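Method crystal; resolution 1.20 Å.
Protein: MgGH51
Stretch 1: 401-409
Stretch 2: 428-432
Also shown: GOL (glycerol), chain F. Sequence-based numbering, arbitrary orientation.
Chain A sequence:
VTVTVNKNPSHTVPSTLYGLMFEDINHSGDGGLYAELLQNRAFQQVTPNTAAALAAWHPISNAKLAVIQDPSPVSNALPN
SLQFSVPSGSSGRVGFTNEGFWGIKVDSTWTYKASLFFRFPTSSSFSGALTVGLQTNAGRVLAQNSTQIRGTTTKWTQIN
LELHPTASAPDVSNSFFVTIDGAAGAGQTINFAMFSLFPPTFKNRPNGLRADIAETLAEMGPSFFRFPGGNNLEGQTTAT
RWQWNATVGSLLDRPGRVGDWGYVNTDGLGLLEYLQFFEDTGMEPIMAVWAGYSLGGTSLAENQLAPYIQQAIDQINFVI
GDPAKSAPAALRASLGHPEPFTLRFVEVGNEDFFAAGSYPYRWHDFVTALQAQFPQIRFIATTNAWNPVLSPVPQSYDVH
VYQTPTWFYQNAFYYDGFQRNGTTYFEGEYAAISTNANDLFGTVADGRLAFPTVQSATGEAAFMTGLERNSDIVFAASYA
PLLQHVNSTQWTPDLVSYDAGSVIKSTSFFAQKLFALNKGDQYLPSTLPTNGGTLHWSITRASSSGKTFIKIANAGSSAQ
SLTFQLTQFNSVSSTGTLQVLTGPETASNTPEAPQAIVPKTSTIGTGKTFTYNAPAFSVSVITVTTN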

ATOM      1  N   VAL A 401     -10.930   3.831  12.878  1.00 11.84           N
ATOM      2  CA  VAL A 401     -11.424   2.926  13.949  1.00 11.92           C
ATOM      3  C   VAL A 401     -10.946   1.491  13.712  1.00 11.54           C
ATOM      4  O   VAL A 401     -11.169   0.924  12.630  1.00 12.13           O
ATOM      5  CB  VAL A 401     -12.950   3.014  14.128  1.00 11.88           C
ATOM      6  CG1 VAL A 401     -13.740   2.581  12.898  1.00 13.84           C
ATOM      7  CG2 VAL A 401     -13.363   2.223  15.357  1.00 14.30           C
ATOM      8  N   TYR A 402     -10.385   0.912  14.744  1.00 11.65           N
ATOM      9  CA  TYR A 402     -10.053  -0.517  14.844  1.00 11.52           C
ATOM     10  C   TYR A 402     -10.858  -1.097  15.974  1.00 11.67           C
ATOM     11  O   TYR A 402     -10.826  -0.589  17.103  1.00 13.14           O
ATOM     12  CB  TYR A 402      -8.557  -0.690  15.057  1.00 12.22           C
ATOM     13  CG  TYR A 402      -7.737  -0.164  13.903  1.00 12.16           C
ATOM     14  CD1 TYR A 402      -7.645  -0.854  12.718  1.00 12.78           C
ATOM     15  CD2 TYR A 402      -7.094   1.044  14.007  1.00 13.50           C
ATOM     16  CE1 TYR A 402      -6.925  -0.345  11.652  1.00 12.93           C
ATOM     17  CE2 TYR A 402      -6.391   1.552  12.935  1.00 13.24           C
ATOM     18  CZ  TYR A 402      -6.300   0.873  11.745  1.00 11.59           C
ATOM     19  OH  TYR A 402      -5.553   1.311  10.670  1.00 12.39           O
ATOM     20  N   GLN A 403     -11.630  -2.158  15.693  1.00 12.09           N
ATOM     21  CA  GLN A 403     -12.647  -2.630  16.663  1.00 11.73           C
ATOM     22  C   GLN A 403     -12.943  -4.100  16.433  1.00 11.63           C
ATOM     23  O   GLN A 403     -12.315  -4.774  15.582  1.00 12.40           O
ATOM     24  CB  GLN A 403     -13.866  -1.705  16.632  1.00 11.87           C
ATOM     25  CG  GLN A 403     -14.010  -0.778  17.816  1.00 12.83           C
ATOM     26  CD  GLN A 403     -14.211  -1.462  19.154  1.00 13.71           C
ATOM     27  OE1 GLN A 403     -14.463  -2.671  19.193  1.00 14.02           O
ATOM     28  NE2 GLN A 403     -14.077  -0.722  20.256  1.00 16.17           N
ATOM     29  N   THR A 404     -13.912  -4.649  17.158  1.00 12.05           N
ATOM     30  CA  THR A 404     -14.324  -6.032  16.983  1.00 11.97           C
ATOM     31  C   THR A 404     -15.301  -6.140  15.816  1.00 11.90           C
ATOM     32  O   THR A 404     -15.990  -5.174  15.454  1.00 12.31           O
ATOM     33  CB  THR A 404     -15.030  -6.531  18.235  1.00 13.82           C
ATOM     34  OG1 THR A 404     -16.272  -5.866  18.383  1.00 13.68           O
ATOM     35  CG2 THR A 404     -14.214  -6.464  19.513  1.00 13.34           C
ATOM     36  N   PRO A 405     -15.445  -7.361  15.248  1.00 11.94           N
ATOM     37  CA  PRO A 405     -16.493  -7.532  14.227  1.00 12.35           C
ATOM     38  C   PRO A 405     -17.876  -7.073  14.675  1.00 12.76           C
ATOM     39  O   PRO A 405     -18.641  -6.472  13.913  1.00 12.81           O
ATOM     40  CB  PRO A 405     -16.416  -9.055  13.916  1.00 12.62           C
ATOM     41  CG  PRO A 405     -14.992  -9.408  14.236  1.00 12.78           C
ATOM     42  CD  PRO A 405     -14.625  -8.578  15.462  1.00 12.60           C
ATOM     43  N   THR A 406     -18.212  -7.400  15.942  1.00 12.39           N
ATOM     44  CA  THR A 406     -19.521  -7.054  16.498  1.00 12.96           C
ATOM     45  C   THR A 406     -19.694  -5.533  16.566  1.00 13.74           C
ATOM     46  O   THR A 406     -20.763  -5.025  16.243  1.00 13.64           O
ATOM     47  CB  THR A 406     -19.689  -7.739  17.844  1.00 14.18           C
ATOM     48  OG1 THR A 406     -19.707  -9.150  17.591  1.00 15.63           O
ATOM     49  CG2 THR A 406     -20.943  -7.314  18.566  1.00 16.20           C
ATOM     50  N   TRP A 407     -18.641  -4.843  17.021  1.00 12.41           N
ATOM     51  CA  TRP A 407     -18.751  -3.375  17.045  1.00 12.46           C
ATOM     52  C   TRP A 407     -19.139  -2.833  15.670  1.00 12.11           C
ATOM     53  O   TRP A 407     -19.945  -1.904  15.557  1.00 12.75           O
ATOM     54  CB  TRP A 407     -17.408  -2.752  17.495  1.00 12.87           C
ATOM     55  CG  TRP A 407     -17.422  -1.260  17.614  1.00 12.76           C
ATOM     56  CD1 TRP A 407     -17.616  -0.578  18.782  1.00 13.89           C
ATOM     57  CD2 TRP A 407     -17.259  -0.292  16.575  1.00 12.80           C
ATOM     58  NE1 TRP A 407     -17.606   0.763  18.552  1.00 14.88           N
ATOM     59  CE2 TRP A 407     -17.428   0.975  17.209  1.00 14.85           C
ATOM     60  CE3 TRP A 407     -16.999  -0.335  15.197  1.00 12.38           C
ATOM     61  CZ2 TRP A 407     -17.362   2.181  16.475  1.00 14.50           C
ATOM     62  CZ3 TRP A 407     -16.971   0.850  14.497  1.00 13.20           C
ATOM     63  CH2 TRP A 407     -17.171   2.095  15.104  1.00 14.37           C
ATOM     64  N   PHE A 408     -18.546  -3.349  14.611  1.00 12.08           N
ATOM     65  CA  PHE A 408     -18.808  -2.817  13.271  1.00 12.00           C
ATOM     66  C   PHE A 408     -20.294  -2.965  12.894  1.00 12.02           C
ATOM     67  O   PHE A 408     -20.882  -1.993  12.389  1.00 13.20           O
ATOM     68  CB  PHE A 408     -17.873  -3.436  12.218  1.00 11.34           C
ATOM     69  CG  PHE A 408     -16.523  -2.776  12.208  1.00 11.63           C
ATOM     70  CD1 PHE A 408     -16.358  -1.598  11.488  1.00 11.30           C
ATOM     71  CD2 PHE A 408     -15.479  -3.196  12.988  1.00 11.65           C
ATOM     72  CE1 PHE A 408     -15.171  -0.880  11.541  1.00 11.84           C
ATOM     73  CE2 PHE A 408     -14.299  -2.488  13.024  1.00 11.19           C
ATOM     74  CZ  PHE A 408     -14.128  -1.331  12.300  1.00 11.98           C
ATOM     75  N   TYR A 409     -20.931  -4.123  13.127  1.00 12.46           N
ATOM     76  CA  TYR A 409     -22.365  -4.192  12.781  1.00 12.58           C
ATOM     77  C   TYR A 409     -23.195  -3.338  13.731  1.00 12.63           C
ATOM     78  O   TYR A 409     -24.191  -2.762  13.326  1.00 14.51           O
ATOM     79  CB  TYR A 409     -22.916  -5.602  12.572  1.00 14.04           C
ATOM     80  CG  TYR A 409     -23.097  -6.450  13.792  1.00 14.40           C
ATOM     81  CD1 TYR A 409     -24.163  -6.190  14.642  1.00 15.91           C
ATOM     82  CD2 TYR A 409     -22.325  -7.553  14.074  1.00 16.10           C
ATOM     83  CE1 TYR A 409     -24.436  -6.999  15.751  1.00 18.43           C
ATOM     84  CE2 TYR A 409     -22.627  -8.407  15.146  1.00 17.30           C
ATOM     85  CZ  TYR A 409     -23.690  -8.132  15.978  1.00 18.04           C
ATOM     86  OH  TYR A 409     -23.958  -8.969  17.057  1.00 23.28           O
TER
HETATM   87  C1  GOL F 707      -1.429   1.103  13.028  1.00 19.66           C
HETATM   88  O1  GOL F 707      -1.760   1.837  14.210  1.00 19.40           O
HETATM   89  C2  GOL F 707      -2.475   1.348  11.939  1.00 16.81           C
HETATM   90  O2  GOL F 707      -2.430   2.740  11.622  1.00 16.99           O
HETATM   91  C3  GOL F 707      -2.196   0.459  10.750  1.00 18.46           C
HETATM   92  O3  GOL F 707      -3.075   0.610   9.642  1.00 12.88           O
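Stretch 2 (428-432) GEYAA

The shortest polar contact between the two stretches joins side chains: Tyr402 OH donates to Glu429 OE1 at 2.6 Å. The carboxylate oxygen lies at the edge of the tyrosine ring, near its plane, where a phenol hydroxyl can direct its proton without leaving the ring plane. Glu429 reaches this position with CA-to-CB pointing toward stretch 1 and chi1 and chi2 in m and t, while its other oxygen, OE2, is satisfied elsewhere in the structure. A glycerol, probably from the crystallisation liquor, bonds to both partners: its O3 donates to Tyr402 OH at 2.8 Å and its O2 to Glu429 OE1, also at 2.8 Å. The hydroxyl therefore gives one hydrogen bond and receives another.

Behind this pair runs a backbone ladder. Val401 N donates to Glu429 O at 2.9 Å, Ala431 N to Val401 O at 3.3 Å, and Gln403 N to Ala431 O at 3.2 Å, with angles at hydrogen between 149° and 158°. The alternation is that of a parallel sheet: Val401 uses both its N and its O, and Ala431 does the same, so each straddles a residue of its partner strand. Tyr430 and Tyr402 fill the intervening positions with CA-H...O contacts, Tyr430 CA to Val401 O at 3.1 Å and Tyr402 CA to Ala431 O at 3.4 Å. A third such contact, Ala432 CA to Gln403 O at 3.1 Å, carries the pairing to its end.

Strands 401-403 and 430-432 point the same way, their axes 1° apart and 5.0 Å at closest approach. The register pairs Val401 with Tyr430, Tyr402 with Ala431 and Gln403 with Ala432. Stretch 2 turns a corner at Glu429, and it is from this corner that the acid meets Tyr402.

Side chains alternate between the two faces of the sheet. Tyr402 and Ala431 share one face, where Tyr402 CD1 lies 4.1 Å from Ala431 CB; the small methyl sits beside the ring that extends to the acid. On the opposite face, Val401 CG1 packs against Tyr430 CB at 4.0 Å, and the end of the Tyr430 side chain then leads away.

After Gln403, stretch 1 leaves the sheet for a helix. Thr404 is its N-cap: Thr404 OG1 accepts from Trp407 N at 2.9 Å, while Thr404 N donates to Gln403 OE1 at 2.9 Å. The helix axis makes an angle of 123° with strand 430-432 and approaches it to 8.2 Å. That course brings Phe408, whose CA-to-CB bond points toward stretch 2, over the face carrying Tyr430 and Ala432: Phe408 CD2 lies 3.7 Å from Ala432 CB, and Phe408 CE1 4.0 Å from Tyr430 CD2. Pro405 CG adds a contact to Ala432 CB at 4.0 Å. The design rule is compact: a straight parallel register fixes the strands, a short acid-phenol bond ties one end, and an alanine gives the returning helix a small surface to pack on.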

ATOM      1  N   GLY A 428     -10.592   6.955   6.895  1.00 10.50           N
ATOM      2  CA  GLY A 428      -9.320   6.673   6.241  1.00 10.88           C
ATOM      3  C   GLY A 428      -8.614   5.430   6.689  1.00 10.53           C
ATOM      4  O   GLY A 428      -7.676   4.971   6.021  1.00 10.86           O
ATOM      5  N   GLU A 429      -9.007   4.888   7.860  1.00  9.97           N
ATOM      6  CA  GLU A 429      -8.536   3.576   8.300  1.00 10.74           C
ATOM      7  C   GLU A 429      -9.700   2.943   9.066  1.00 11.08           C
ATOM      8  O   GLU A 429     -10.181   3.521  10.048  1.00 11.47           O
ATOM      9  CB  GLU A 429      -7.349   3.684   9.290  1.00 11.41           C
ATOM     10  CG  GLU A 429      -6.115   4.349   8.690  1.00 11.44           C
ATOM     11  CD  GLU A 429      -4.951   4.576   9.625  1.00 12.12           C
ATOM     12  OE1 GLU A 429      -4.817   3.802  10.639  1.00 12.63           O
ATOM     13  OE2 GLU A 429      -4.190   5.542   9.399  1.00 12.05           O
ATOM     14  N   TYR A 430     -10.006   1.716   8.715  1.00 10.28           N
ATOM     15  CA  TYR A 430     -10.891   0.902   9.554  1.00 10.48           C
ATOM     16  C   TYR A 430     -10.595  -0.557   9.298  1.00 10.69           C
ATOM     17  O   TYR A 430     -10.233  -0.948   8.195  1.00 10.82           O
ATOM     18  CB  TYR A 430     -12.395   1.218   9.362  1.00 11.30           C
ATOM     19  CG  TYR A 430     -12.975   0.914   8.000  1.00 10.83           C
ATOM     20  CD1 TYR A 430     -12.738   1.711   6.899  1.00 11.05           C
ATOM     21  CD2 TYR A 430     -13.766  -0.222   7.823  1.00 11.53           C
ATOM     22  CE1 TYR A 430     -13.273   1.411   5.660  1.00 11.05           C
ATOM     23  CE2 TYR A 430     -14.287  -0.532   6.592  1.00 11.24           C
ATOM     24  CZ  TYR A 430     -14.066   0.274   5.497  1.00 10.69           C
ATOM     25  OH  TYR A 430     -14.619  -0.028   4.295  1.00 11.06           O
ATOM     26  N   ALA A 431     -10.851  -1.375  10.332  1.00 10.86           N
ATOM     27  CA  ALA A 431     -10.799  -2.823  10.215  1.00 10.93           C
ATOM     28  C   ALA A 431     -11.302  -3.442  11.512  1.00 10.84           C
ATOM     29  O   ALA A 431     -11.074  -2.897  12.618  1.00 11.27           O
ATOM     30  CB  ALA A 431      -9.372  -3.348  10.012  1.00 11.92           C
ATOM     31  N   ALA A 432     -11.946  -4.599  11.382  1.00 10.95           N
ATOM     32  CA  ALA A 432     -12.251  -5.464  12.549  1.00 10.98           C
ATOM     33  C   ALA A 432     -11.036  -6.340  12.808  1.00 11.41           C
ATOM     34  O   ALA A 432     -10.718  -7.196  11.998  1.00 11.71           O
ATOM     35  CB  ALA A 432     -13.513  -6.259  12.269  1.00 12.84           C
TER